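Local coordinates for protein uricase (Bacillus fastidiosus, PDB 4R8X) that catalyses, as a urate oxidase, the oxidation of urate to 5-hydroxyisourate, the first step on the route from urate to (S)-allantoin, at residues N74-H79 / Q93-A98; M43-A48 / V109-K114; G252-D257 / S317-L322. All blocks are in the same frame, centred on the assembly; numbering follows the deposited sequence.

Contact 1: N74-H79 / Q93-A98; sequences NFIQRH and QYVCEA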
ATOM      1  N   ASN D  74      -6.084  26.672   0.129  1.00 13.81           N
ATOM      2  CA  ASN D  74      -6.328  27.696  -0.882  1.00 13.33           C
ATOM      3  C   ASN D  74      -5.137  28.638  -1.025  1.00 12.60           C
ATOM      4  O   ASN D  74      -4.753  29.012  -2.124  1.00 12.59           O
ATOM      5  CB  ASN D  74      -7.578  28.522  -0.548  1.00 14.12           C
ATOM      6  CG  ASN D  74      -8.860  27.713  -0.612  1.00 15.07           C
ATOM      7  OD1 ASN D  74      -8.933  26.703  -1.307  1.00 15.25           O
ATOM      8  ND2 ASN D  74      -9.893  28.176   0.099  1.00 16.02           N
ATOM      9  N   PHE D  75      -4.558  29.018   0.107  1.00 11.47           N
ATOM     10  CA  PHE D  75      -3.387  29.890   0.128  1.00 13.24           C
ATOM     11  C   PHE D  75      -2.246  29.296  -0.702  1.00 12.90           C
ATOM     12  O   PHE D  75      -1.645  29.981  -1.540  1.00 12.50           O
ATOM     13  CB  PHE D  75      -2.946  30.075   1.577  1.00 13.49           C
ATOM     14  CG  PHE D  75      -1.967  31.206   1.803  1.00 14.23           C
ATOM     15  CD1 PHE D  75      -0.600  31.009   1.643  1.00 14.13           C
ATOM     16  CD2 PHE D  75      -2.413  32.449   2.231  1.00 13.91           C
ATOM     17  CE1 PHE D  75       0.306  32.039   1.882  1.00 12.93           C
ATOM     18  CE2 PHE D  75      -1.513  33.480   2.471  1.00 14.17           C
ATOM     19  CZ  PHE D  75      -0.160  33.277   2.298  1.00 14.18           C
ATOM     20  N   ILE D  76      -1.948  28.015  -0.478  1.00 12.89           N
ATOM     21  CA  ILE D  76      -0.836  27.385  -1.158  1.00 13.36           C
ATOM     22  C   ILE D  76      -1.125  27.300  -2.643  1.00 12.79           C
ATOM     23  O   ILE D  76      -0.296  27.659  -3.481  1.00 12.77           O
ATOM     24  CB  ILE D  76      -0.560  25.979  -0.585  1.00 14.03           C
ATOM     25  CG1 ILE D  76      -0.081  26.080   0.871  1.00 14.95           C
ATOM     26  CG2 ILE D  76       0.456  25.216  -1.454  1.00 14.88           C
ATOM     27  CD1 ILE D  76      -0.149  24.756   1.615  1.00 14.98           C
ATOM     28  N   GLN D  77      -2.324  26.842  -2.966  1.00 13.95           N
ATOM     29  CA  GLN D  77      -2.685  26.661  -4.356  1.00 15.26           C
ATOM     30  C   GLN D  77      -2.667  27.982  -5.141  1.00 15.08           C
ATOM     31  O   GLN D  77      -2.231  28.023  -6.292  1.00 16.38           O
ATOM     32  CB  GLN D  77      -4.020  25.914  -4.456  1.00 16.63           C
ATOM     33  CG  GLN D  77      -3.873  24.437  -4.030  1.00 18.31           C
ATOM     34  CD  GLN D  77      -5.193  23.723  -3.845  1.00 19.79           C
ATOM     35  OE1 GLN D  77      -6.247  24.349  -3.805  1.00 20.43           O
ATOM     36  NE2 GLN D  77      -5.138  22.395  -3.728  1.00 19.38           N
ATOM     37  N   ARG D  78      -3.083  29.075  -4.513  1.00 14.59           N
ATOM     38  CA  ARG D  78      -3.047  30.351  -5.203  1.00 15.52           C
ATOM     39  C   ARG D  78      -1.628  30.880  -5.367  1.00 14.76           C
ATOM     40  O   ARG D  78      -1.297  31.502  -6.379  1.00 15.93           O
ATOM     41  CB  ARG D  78      -3.943  31.363  -4.503  1.00 17.28           C
ATOM     42  CG  ARG D  78      -5.398  31.056  -4.756  1.00 19.57           C
ATOM     43  CD  ARG D  78      -6.320  31.934  -3.965  1.00 22.06           C
ATOM     44  NE  ARG D  78      -7.535  31.211  -3.622  1.00 23.63           N
ATOM     45  CZ  ARG D  78      -8.505  31.720  -2.877  1.00 24.10           C
ATOM     46  NH1 ARG D  78      -8.392  32.959  -2.423  1.00 23.50           N
ATOM     47  NH2 ARG D  78      -9.582  30.999  -2.598  1.00 25.66           N
ATOM     48  N   HIS D  79      -0.777  30.630  -4.380  1.00 14.01           N
ATOM     49  CA  HIS D  79       0.608  31.038  -4.516  1.00 13.91           C
ATOM     50  C   HIS D  79       1.377  30.212  -5.549  1.00 12.87           C
ATOM     51  O   HIS D  79       2.365  30.687  -6.100  1.00 12.64           O
ATOM     52  CB  HIS D  79       1.312  31.078  -3.158  1.00 14.32           C
ATOM     53  CG  HIS D  79       0.945  32.283  -2.352  1.00 14.50           C
ATOM     54  ND1 HIS D  79      -0.248  32.379  -1.666  1.00 14.77           N
ATOM     55  CD2 HIS D  79       1.579  33.469  -2.180  1.00 15.69           C
ATOM     56  CE1 HIS D  79      -0.319  33.567  -1.084  1.00 15.31           C
ATOM     57  NE2 HIS D  79       0.775  34.245  -1.382  1.00 15.83           N
ATOM     58  N   GLN D  93       9.844  28.403   0.359  1.00 12.61           N
ATOM     59  CA  GLN D  93      10.207  29.589   1.130  1.00 12.90           C
ATOM     60  C   GLN D  93       9.274  30.762   0.825  1.00 13.94           C
ATOM     61  O   GLN D  93       8.874  31.484   1.732  1.00 14.50           O
ATOM     62  CB  GLN D  93      11.656  30.004   0.902  1.00 14.42           C
ATOM     63  CG  GLN D  93      12.057  31.152   1.804  1.00 15.62           C
ATOM     64  CD  GLN D  93      13.532  31.431   1.772  1.00 15.94           C
ATOM     65  OE1 GLN D  93      14.328  30.596   1.348  1.00 15.44           O
ATOM     66  NE2 GLN D  93      13.913  32.616   2.221  1.00 16.42           N
ATOM     67  N   TYR D  94       8.933  30.924  -0.452  1.00 13.69           N
ATOM     68  CA  TYR D  94       7.981  31.929  -0.908  1.00 13.17           C
ATOM     69  C   TYR D  94       6.660  31.820  -0.147  1.00 13.35           C
ATOM     70  O   TYR D  94       6.126  32.814   0.353  1.00 14.34           O
ATOM     71  CB  TYR D  94       7.782  31.760  -2.420  1.00 14.10           C
ATOM     72  CG  TYR D  94       6.681  32.565  -3.084  1.00 14.54           C
ATOM     73  CD1 TYR D  94       6.746  33.953  -3.173  1.00 15.23           C
ATOM     74  CD2 TYR D  94       5.613  31.919  -3.705  1.00 16.12           C
ATOM     75  CE1 TYR D  94       5.752  34.667  -3.823  1.00 15.43           C
ATOM     76  CE2 TYR D  94       4.622  32.626  -4.347  1.00 17.47           C
ATOM     77  CZ  TYR D  94       4.692  33.995  -4.407  1.00 17.40           C
ATOM     78  OH  TYR D  94       3.703  34.694  -5.058  1.00 18.44           O
ATOM     79  N   VAL D  95       6.134  30.605  -0.044  1.00 12.79           N
ATOM     80  CA  VAL D  95       4.872  30.366   0.661  1.00 12.93           C
ATOM     81  C   VAL D  95       4.961  30.614   2.168  1.00 12.14           C
ATOM     82  O   VAL D  95       4.074  31.244   2.739  1.00 13.34           O
ATOM     83  CB  VAL D  95       4.330  28.950   0.368  1.00 13.95           C
ATOM     84  CG1 VAL D  95       3.128  28.618   1.257  1.00 14.75           C
ATOM     85  CG2 VAL D  95       3.952  28.821  -1.107  1.00 15.27           C
ATOM     86  N   CYS D  96       6.025  30.117   2.801  1.00 12.72           N
ATOM     87  CA  CYS D  96       6.262  30.364   4.223  1.00 12.91           C
ATOM     88  C   CYS D  96       6.255  31.852   4.532  1.00 12.75           C
ATOM     89  O   CYS D  96       5.595  32.303   5.470  1.00 13.19           O
ATOM     90  CB  CYS D  96       7.624  29.803   4.639  1.00 14.67           C
ATOM     91  SG  CYS D  96       7.749  28.006   4.760  1.00 15.00           S
ATOM     92  N   GLU D  97       7.020  32.601   3.749  1.00 12.79           N
ATOM     93  CA  GLU D  97       7.134  34.037   3.993  1.00 13.20           C
ATOM     94  C   GLU D  97       5.797  34.721   3.768  1.00 14.57           C
ATOM     95  O   GLU D  97       5.423  35.631   4.511  1.00 14.76           O
ATOM     96  CB  GLU D  97       8.233  34.624   3.114  1.00 14.45           C
ATOM     97  CG  GLU D  97       9.602  34.203   3.618  1.00 15.20           C
ATOM     98  CD  GLU D  97      10.751  34.502   2.676  1.00 17.08           C
ATOM     99  OE1 GLU D  97      10.524  34.759   1.474  1.00 19.06           O
ATOM    100  OE2 GLU D  97      11.902  34.473   3.158  1.00 17.04           O
ATOM    101  N   ALA D  98       5.061  34.263   2.759  1.00 14.63           N
ATOM    102  CA  ALA D  98       3.755  34.836   2.455  1.00 14.42           C
ATOM    103  C   ALA D  98       2.766  34.612   3.602  1.00 14.29           C
ATOM    104  O   ALA D  98       2.026  35.529   3.975  1.00 13.99           O
ATOM    105  CB  ALA D  98       3.215  34.251   1.157  1.00 14.23           C
TER

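Contact 2: M43-A48 / V109-K114; sequences MNAKVA and VRLEAK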
ATOM      1  N   MET D  43       3.444  18.885  -6.788  1.00 11.18           N
ATOM      2  CA  MET D  43       3.924  18.346  -5.522  1.00 10.86           C
ATOM      3  C   MET D  43       2.768  18.023  -4.592  1.00 11.00           C
ATOM      4  O   MET D  43       1.641  18.492  -4.785  1.00 12.20           O
ATOM      5  CB  MET D  43       4.833  19.367  -4.830  1.00 11.82           C
ATOM      6  CG  MET D  43       4.052  20.561  -4.287  1.00 13.31           C
ATOM      7  SD  MET D  43       5.009  22.049  -4.019  1.00 17.25           S
ATOM      8  CE  MET D  43       5.282  22.525  -5.725  1.00 17.83           C
ATOM      9  N   ASN D  44       3.079  17.230  -3.574  1.00 10.57           N
ATOM     10  CA  ASN D  44       2.227  17.008  -2.435  1.00 10.15           C
ATOM     11  C   ASN D  44       2.837  17.835  -1.305  1.00 10.09           C
ATOM     12  O   ASN D  44       3.896  17.478  -0.787  1.00 11.15           O
ATOM     13  CB  ASN D  44       2.228  15.516  -2.082  1.00 11.27           C
ATOM     14  CG  ASN D  44       1.379  15.198  -0.871  1.00 11.49           C
ATOM     15  OD1 ASN D  44       1.072  16.076  -0.067  1.00 12.22           O
ATOM     16  ND2 ASN D  44       0.994  13.927  -0.729  1.00 12.76           N
ATOM     17  N   ALA D  45       2.164  18.926  -0.936  1.00 10.16           N
ATOM     18  CA  ALA D  45       2.657  19.829   0.097  1.00 11.24           C
ATOM     19  C   ALA D  45       1.973  19.613   1.444  1.00 11.56           C
ATOM     20  O   ALA D  45       0.810  19.210   1.512  1.00 11.70           O
ATOM     21  CB  ALA D  45       2.507  21.285  -0.344  1.00 12.77           C
ATOM     22  N   LYS D  46       2.705  19.910   2.514  1.00 12.15           N
ATOM     23  CA  LYS D  46       2.204  19.795   3.875  1.00 12.29           C
ATOM     24  C   LYS D  46       2.637  21.038   4.627  1.00 13.11           C
ATOM     25  O   LYS D  46       3.835  21.332   4.723  1.00 13.90           O
ATOM     26  CB  LYS D  46       2.778  18.548   4.549  1.00 13.54           C
ATOM     27  CG  LYS D  46       2.233  18.280   5.939  1.00 14.95           C
ATOM     28  CD  LYS D  46       2.850  17.017   6.529  1.00 18.14           C
ATOM     29  CE  LYS D  46       2.251  16.687   7.885  1.00 21.46           C
ATOM     30  NZ  LYS D  46       2.470  15.246   8.207  1.00 22.42           N
ATOM     31  N   VAL D  47       1.661  21.773   5.146  1.00 11.81           N
ATOM     32  CA  VAL D  47       1.946  23.024   5.848  1.00 11.62           C
ATOM     33  C   VAL D  47       1.590  22.914   7.315  1.00 12.04           C
ATOM     34  O   VAL D  47       0.548  22.363   7.663  1.00 12.73           O
ATOM     35  CB  VAL D  47       1.195  24.232   5.221  1.00 12.45           C
ATOM     36  CG1 VAL D  47      -0.318  23.996   5.160  1.00 13.90           C
ATOM     37  CG2 VAL D  47       1.524  25.525   5.972  1.00 12.84           C
ATOM     38  N   ALA D  48       2.477  23.421   8.173  1.00 11.28           N
ATOM     39  CA  ALA D  48       2.223  23.494   9.603  1.00 11.22           C
ATOM     40  C   ALA D  48       2.408  24.933  10.058  1.00 11.14           C
ATOM     41  O   ALA D  48       3.414  25.566   9.715  1.00 12.16           O
ATOM     42  CB  ALA D  48       3.174  22.579  10.364  1.00 12.79           C
ATOM     43  N   VAL D 109       6.235  29.134  10.172  1.00 12.06           N
ATOM     44  CA  VAL D 109       5.508  28.317   9.207  1.00 11.62           C
ATOM     45  C   VAL D 109       6.446  27.291   8.582  1.00 11.11           C
ATOM     46  O   VAL D 109       7.527  27.639   8.118  1.00 12.15           O
ATOM     47  CB  VAL D 109       4.901  29.184   8.087  1.00 12.85           C
ATOM     48  CG1 VAL D 109       4.168  28.305   7.063  1.00 12.56           C
ATOM     49  CG2 VAL D 109       3.955  30.226   8.677  1.00 14.84           C
ATOM     50  N   ARG D 110       6.020  26.030   8.567  1.00 11.63           N
ATOM     51  CA  ARG D 110       6.822  24.955   7.997  1.00 11.05           C
ATOM     52  C   ARG D 110       6.126  24.352   6.793  1.00 10.90           C
ATOM     53  O   ARG D 110       4.966  23.949   6.883  1.00 12.77           O
ATOM     54  CB  ARG D 110       7.011  23.848   9.037  1.00 12.12           C
ATOM     55  CG  ARG D 110       7.843  22.661   8.563  1.00 13.40           C
ATOM     56  CD  ARG D 110       7.933  21.608   9.657  1.00 15.34           C
ATOM     57  NE  ARG D 110       8.801  20.482   9.309  1.00 15.16           N
ATOM     58  CZ  ARG D 110      10.113  20.489   9.489  1.00 15.47           C
ATOM     59  NH1 ARG D 110      10.695  21.567   9.998  1.00 15.62           N
ATOM     60  NH2 ARG D 110      10.849  19.433   9.165  1.00 16.57           N
ATOM     61  N   LEU D 111       6.837  24.289   5.679  1.00 10.28           N
ATOM     62  CA  LEU D 111       6.346  23.597   4.492  1.00 12.02           C
ATOM     63  C   LEU D 111       7.243  22.420   4.171  1.00 12.45           C
ATOM     64  O   LEU D 111       8.469  22.547   4.167  1.00 13.65           O
ATOM     65  CB  LEU D 111       6.319  24.537   3.286  1.00 14.32           C
ATOM     66  CG  LEU D 111       5.028  25.257   2.916  1.00 15.01           C
ATOM     67  CD1 LEU D 111       3.961  24.267   2.441  1.00 15.43           C
ATOM     68  CD2 LEU D 111       4.550  26.137   4.078  1.00 15.84           C
ATOM     69  N   GLU D 112       6.615  21.276   3.911  1.00 12.37           N
ATOM     70  CA  GLU D 112       7.303  20.091   3.410  1.00 13.40           C
ATOM     71  C   GLU D 112       6.689  19.734   2.064  1.00 13.52           C
ATOM     72  O   GLU D 112       5.487  19.917   1.861  1.00 15.21           O
ATOM     73  CB  GLU D 112       7.108  18.921   4.370  1.00 15.77           C
ATOM     74  CG  GLU D 112       7.706  19.160   5.737  1.00 18.61           C
ATOM     75  CD  GLU D 112       7.378  18.065   6.733  1.00 22.32           C
ATOM     76  OE1 GLU D 112       6.835  17.014   6.324  1.00 25.60           O
ATOM     77  OE2 GLU D 112       7.657  18.263   7.933  1.00 22.91           O
ATOM     78  N   ALA D 113       7.492  19.231   1.137  1.00 11.83           N
ATOM     79  CA  ALA D 113       6.927  18.846  -0.148  1.00 12.40           C
ATOM     80  C   ALA D 113       7.577  17.598  -0.701  1.00 11.21           C
ATOM     81  O   ALA D 113       8.774  17.367  -0.537  1.00 12.22           O
ATOM     82  CB  ALA D 113       7.011  20.004  -1.143  1.00 13.82           C
ATOM     83  N   LYS D 114       6.749  16.775  -1.336  1.00 11.22           N
ATOM     84  CA  LYS D 114       7.202  15.623  -2.108  1.00 12.04           C
ATOM     85  C   LYS D 114       6.794  15.846  -3.549  1.00 10.98           C
ATOM     86  O   LYS D 114       5.613  16.025  -3.832  1.00 11.46           O
ATOM     87  CB  LYS D 114       6.549  14.349  -1.587  1.00 13.55           C
ATOM     88  CG  LYS D 114       6.957  13.985  -0.169  1.00 15.31           C
ATOM     89  CD  LYS D 114       6.241  12.721   0.308  1.00 19.43           C
ATOM     90  CE  LYS D 114       6.625  12.374   1.745  1.00 23.90           C
ATOM     91  NZ  LYS D 114       5.826  11.243   2.293  1.00 26.99           N
TER
HETATM   92  O   HOH W   1       5.442  15.158   7.776  1.00 39.10           O

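Contact 3: G252-D257 / S317-L322; sequences GLTILD and SEYVAL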
ATOM      1  N   GLY D 252      28.816  10.418  -1.245  1.00 13.49           N
ATOM      2  CA  GLY D 252      28.805  11.693  -0.553  1.00 13.57           C
ATOM      3  C   GLY D 252      30.001  12.564  -0.892  1.00 13.73           C
ATOM      4  O   GLY D 252      29.839  13.755  -1.149  1.00 13.88           O
ATOM      5  N   LEU D 253      31.192  11.975  -0.884  1.00 13.87           N
ATOM      6  CA  LEU D 253      32.407  12.711  -1.245  1.00 14.13           C
ATOM      7  C   LEU D 253      32.290  13.307  -2.641  1.00 14.50           C
ATOM      8  O   LEU D 253      32.695  14.446  -2.876  1.00 14.30           O
ATOM      9  CB  LEU D 253      33.639  11.793  -1.192  1.00 14.44           C
ATOM     10  CG  LEU D 253      34.086  11.267   0.173  1.00 15.24           C
ATOM     11  CD1 LEU D 253      35.202  10.242  -0.013  1.00 16.25           C
ATOM     12  CD2 LEU D 253      34.532  12.395   1.100  1.00 15.63           C
ATOM     13  N   THR D 254      31.769  12.516  -3.573  1.00 12.94           N
ATOM     14  CA  THR D 254      31.665  12.939  -4.968  1.00 13.08           C
ATOM     15  C   THR D 254      30.696  14.106  -5.115  1.00 13.58           C
ATOM     16  O   THR D 254      30.974  15.058  -5.843  1.00 14.52           O
ATOM     17  CB  THR D 254      31.253  11.772  -5.894  1.00 13.41           C
ATOM     18  OG1 THR D 254      32.143  10.667  -5.684  1.00 13.61           O
ATOM     19  CG2 THR D 254      31.345  12.194  -7.347  1.00 13.70           C
ATOM     20  N   ILE D 255      29.563  14.035  -4.421  1.00 13.49           N
ATOM     21  CA  ILE D 255      28.590  15.127  -4.464  1.00 12.83           C
ATOM     22  C   ILE D 255      29.210  16.417  -3.908  1.00 13.64           C
ATOM     23  O   ILE D 255      29.109  17.482  -4.514  1.00 14.26           O
ATOM     24  CB  ILE D 255      27.291  14.772  -3.690  1.00 13.06           C
ATOM     25  CG1 ILE D 255      26.556  13.585  -4.333  1.00 13.47           C
ATOM     26  CG2 ILE D 255      26.383  15.980  -3.608  1.00 12.95           C
ATOM     27  CD1 ILE D 255      25.553  12.918  -3.412  1.00 13.59           C
ATOM     28  N   LEU D 256      29.863  16.310  -2.755  1.00 14.03           N
ATOM     29  CA  LEU D 256      30.555  17.449  -2.156  1.00 14.12           C
ATOM     30  C   LEU D 256      31.643  18.030  -3.073  1.00 13.72           C
ATOM     31  O   LEU D 256      31.851  19.250  -3.119  1.00 14.62           O
ATOM     32  CB  LEU D 256      31.133  17.036  -0.807  1.00 14.83           C
ATOM     33  CG  LEU D 256      30.075  16.705   0.250  1.00 15.30           C
ATOM     34  CD1 LEU D 256      30.672  16.039   1.486  1.00 16.48           C
ATOM     35  CD2 LEU D 256      29.281  17.948   0.648  1.00 15.85           C
ATOM     36  N   ASP D 257      32.336  17.155  -3.797  1.00 14.42           N
ATOM     37  CA  ASP D 257      33.370  17.555  -4.749  1.00 14.52           C
ATOM     38  C   ASP D 257      32.788  18.375  -5.901  1.00 14.86           C
ATOM     39  O   ASP D 257      33.319  19.429  -6.271  1.00 15.89           O
ATOM     40  CB  ASP D 257      34.074  16.307  -5.289  1.00 15.89           C
ATOM     41  CG  ASP D 257      35.507  16.568  -5.724  1.00 17.49           C
ATOM     42  OD1 ASP D 257      35.978  17.728  -5.673  1.00 19.04           O
ATOM     43  OD2 ASP D 257      36.175  15.586  -6.114  1.00 18.87           O
ATOM     44  N   SER D 317      44.356   7.686   0.442  1.00 24.10           N
ATOM     45  CA  SER D 317      42.960   7.781   0.014  1.00 22.41           C
ATOM     46  C   SER D 317      42.668   6.950  -1.231  1.00 22.47           C
ATOM     47  O   SER D 317      43.486   6.873  -2.146  1.00 23.11           O
ATOM     48  CB  SER D 317      42.558   9.240  -0.230  1.00 21.59           C
ATOM     49  OG  SER D 317      41.211   9.337  -0.669  1.00 19.57           O
ATOM     50  N   GLU D 318      41.491   6.335  -1.252  1.00 20.99           N
ATOM     51  CA  GLU D 318      41.024   5.598  -2.418  1.00 21.65           C
ATOM     52  C   GLU D 318      40.044   6.428  -3.237  1.00 21.43           C
ATOM     53  O   GLU D 318      39.602   6.002  -4.301  1.00 23.08           O
ATOM     54  CB  GLU D 318      40.374   4.278  -1.996  1.00 23.43           C
ATOM     55  CG  GLU D 318      41.341   3.290  -1.372  0.29 24.80           C
ATOM     56  CD  GLU D 318      40.667   1.992  -0.977  0.72 26.13           C
ATOM     57  OE1 GLU D 318      39.430   1.996  -0.809  0.40 26.45           O
ATOM     58  OE2 GLU D 318      41.372   0.971  -0.840  0.18 26.69           O
ATOM     59  N   TYR D 319      39.704   7.615  -2.742  1.00 19.75           N
ATOM     60  CA  TYR D 319      38.756   8.473  -3.439  1.00 18.72           C
ATOM     61  C   TYR D 319      39.246   8.936  -4.808  1.00 19.73           C
ATOM     62  O   TYR D 319      40.337   9.503  -4.936  1.00 19.02           O
ATOM     63  CB  TYR D 319      38.382   9.690  -2.590  1.00 17.58           C
ATOM     64  CG  TYR D 319      37.507  10.668  -3.345  1.00 16.53           C
ATOM     65  CD1 TYR D 319      36.195  10.346  -3.661  1.00 15.90           C
ATOM     66  CD2 TYR D 319      38.009  11.891  -3.779  1.00 17.18           C
ATOM     67  CE1 TYR D 319      35.396  11.218  -4.355  1.00 16.22           C
ATOM     68  CE2 TYR D 319      37.213  12.775  -4.481  1.00 16.47           C
ATOM     69  CZ  TYR D 319      35.909  12.427  -4.770  1.00 16.03           C
ATOM     70  OH  TYR D 319      35.097  13.286  -5.465  1.00 16.37           O
ATOM     71  N   VAL D 320      38.422   8.694  -5.825  1.00 20.80           N
ATOM     72  CA  VAL D 320      38.681   9.175  -7.176  1.00 22.24           C
ATOM     73  C   VAL D 320      37.394   9.714  -7.788  1.00 22.19           C
ATOM     74  O   VAL D 320      36.304   9.231  -7.497  1.00 23.01           O
ATOM     75  CB  VAL D 320      39.246   8.067  -8.097  1.00 23.72           C
ATOM     76  CG1 VAL D 320      40.611   7.596  -7.604  1.00 23.91           C
ATOM     77  CG2 VAL D 320      38.275   6.905  -8.201  1.00 25.48           C
ATOM     78  N   ALA D 321      37.527  10.727  -8.632  1.00 22.41           N
ATOM     79  CA  ALA D 321      36.388  11.283  -9.340  1.00 22.22           C
ATOM     80  C   ALA D 321      36.758  11.496 -10.799  1.00 21.61           C
ATOM     81  O   ALA D 321      37.934  11.633 -11.141  1.00 22.13           O
ATOM     82  CB  ALA D 321      35.948  12.595  -8.700  1.00 22.99           C
ATOM     83  N   LEU D 322      35.751  11.508 -11.662  1.00 21.65           N
ATOM     84  CA  LEU D 322      35.978  11.766 -13.078  1.00 24.01           C
ATOM     85  C   LEU D 322      36.617  13.136 -13.276  1.00 26.19           C
ATOM     86  O   LEU D 322      36.333  14.069 -12.523  1.00 26.39           O
ATOM     87  CB  LEU D 322      34.658  11.689 -13.842  1.00 24.75           C
ATOM     88  CG  LEU D 322      34.025  10.301 -13.920  1.00 24.97           C
ATOM     89  CD1 LEU D 322      32.645  10.372 -14.560  1.00 25.31           C
ATOM     90  CD2 LEU D 322      34.938   9.359 -14.686  1.00 25.57           C
ATOM     91  OXT LEU D 322      37.427  13.344 -14.187  1.00 28.29           O
TER
HETATM   92  O   HOH W   2      33.664   9.649  -7.761  1.00 20.81           O

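Contact 1: N74-H79 / Q93-A98
The imidazole of His-79 turns an edge toward the face of Tyr-94 in an offset edge-to-face pair, ring centroids 5.5 Å apart and planes at 64°. The edge of the phenol in turn receives the backbone of the other helix, His-79 O lying 3.5 Å from Tyr-94 CE2. One face of the Phe-75 ring carries His-79 CE1, offset toward the rim, while its edge points at the second helix and places CZ 3.5 Å from Ala-98 C. The methyl of Ala-98 touches both Phe-75 and His-79, its CB 3.5 Å from His-79 NE2.

What fixes the imidazole is a bond within its own helix: His-79 ND1 donates to Phe-75 O at 2.8 Å, nearly in the ring plane. That carbonyl also accepts from His-79 N, and the two donors arrive from opposite faces of its plane. Deeper in the interface, Val-95 meets Ile-76 almost at a right angle, its CG1 standing 4.1 Å from Ile-76 CG1.

The axes of segments 74-79 and 93-98 come within 10.4 Å, their directions 129° apart. Tyr-94 OH is hydrogen-bonded to Ser-82 OG, and Phe-75 also stacks on Phe-99 and meets Tyr-187 of a second subunit. Val-95 and Cys-96 rest on Leu-111 of strand 108-125, so the consecutive helices 69-82 and 88-102 form a layer on one face of the antiparallel sheet, as in the tunnelling-fold family.

Contact 2: M43-A48 / V109-K114
Met-43 opens the pairing by laying its SD 4.1 Å from the methyl of Ala-113, while its CA makes a CA-H...O contact with Lys-114 O. Its CG stands between the backbone N and the carbonyl carbon (chi1 71°), and the chain bends at chi3, about the CG-SD bond. Asn-44 and Lys-114 then form the first hydrogen-bonded pair, Asn-44 N reaching Lys-114 O at 2.8 Å; Asn-44 ND2 is hydrogen-bonded to Asp-11 OD1 on strand 5-17.

Ala-45 faces Ala-113 in a non-hydrogen-bonded pair, the CA atoms 4.4 Å apart, the close spacing usual for this kind of pair. Lys-46 and Glu-112 are hydrogen-bonded through their backbones, and their side chains lie side by side, pointing the same way. Their charged ends do not touch: one water accepts from Lys-46 NZ at 3.0 Å and donates to Glu-112 OE1 at 2.7 Å. The other oxygen, Glu-112 OE2, takes Arg-110 NE at 2.9 Å on its anti lone pair, in the guanidinium plane, so the carboxylate is gripped at both oxygens. Arg-110 NH1 has further salt bridges with Glu-149 and Glu-161.

Val-47 returns to the apolar face. Its CG2, anti to the backbone N, meets Leu-111 CD2 at 3.6 Å and Val-109 CG1 at 4.0 Å. Ala-48 closes the ladder in a hydrogen-bonded pair with Arg-110, and Phe-298 of a second subunit packs on it and makes a cation-pi contact with Lys-46.

The face with Ala-45, Val-47, Leu-111 and Ala-113 is apolar and lies under helices; the other is polar. Antiparallel strands 40-50 and 108-125, with helices 69-82 and 88-102 in their connection, are consistent with the tunnelling fold of uricases, whose subunit sheets join into a barrel with helices outside.

Contact 3: G252-D257 / S317-L322
Tyr-319 and Ala-321 bring an irregular C-terminal stretch alongside a helix, with CA atoms nearest at Leu-253 and Tyr-319 (7.9 Å) and at Thr-254 and Ala-321 (6.6 Å). The wide backbone spacing is bridged mainly by one side chain. Tyr-319 has its CG anti to the backbone N (chi1 174°), and its phenol reaches across to the helix.

At the far end of the ring, Tyr-319 OH donates to Asp-257 OD2, a short bond of 2.6 Å that uses the anti lone pair of the oxygen; carboxylate and ring planes are 50° apart. The other oxygen, Asp-257 OD1, is held by a salt bridge to Lys-312 NZ, which would be expected to stabilise the negative charge.

Leu-253 and the tyrosine run past one another in opposite senses, with Leu-253 CB 3.7 Å from Tyr-319 CE1. Thr-254 OG1 approaches the ring edge in its plane, 3.6 Å from Tyr-319 CE1. The same hydroxyl is hydrogen-bonded to His-250 O and accepts from a water at 2.8 Å; that water also donates to Val-320 O at 2.7 Å, tying helix to tail a second time. Before the tyrosine, Ser-317 OG accepts from Tyr-319 N in an ST turn.

A C-terminus held in this way is consistent with the reported importance of the C-terminal residues for thermostability. Residues 317-322 lie against helix 244-258 beside helix 305-312, whose Leu-308 touches both Asp-257 and Tyr-319. Thr-254 also packs on helix 225-238, as does Ile-255, which with Leu-256 lies on strand 262-271.

Contacts 1 and 2 belong to one layered unit, the helix pair of contact 1 lying on the apolar face of the strand pair of contact 2, with Ile-76 CD1 3.6 Å from Val-47 CG1. They illustrate the amphipathic sheet: one face buried under helices, a charged face turned away from them. All three contacts are partly buried. The most core-like part is this shared layer, where Ile-76, Val-95, Val-47 and Leu-111 are buried; contact 3 buries Leu-253 and Thr-254 but has exposed tail residues. Contact 3 lies opposite across the chain's centre, about 38 Å from contact 1 between centres, and depends on a phenol-carboxylate bond and a shared water instead of aromatic packing or a backbone ladder.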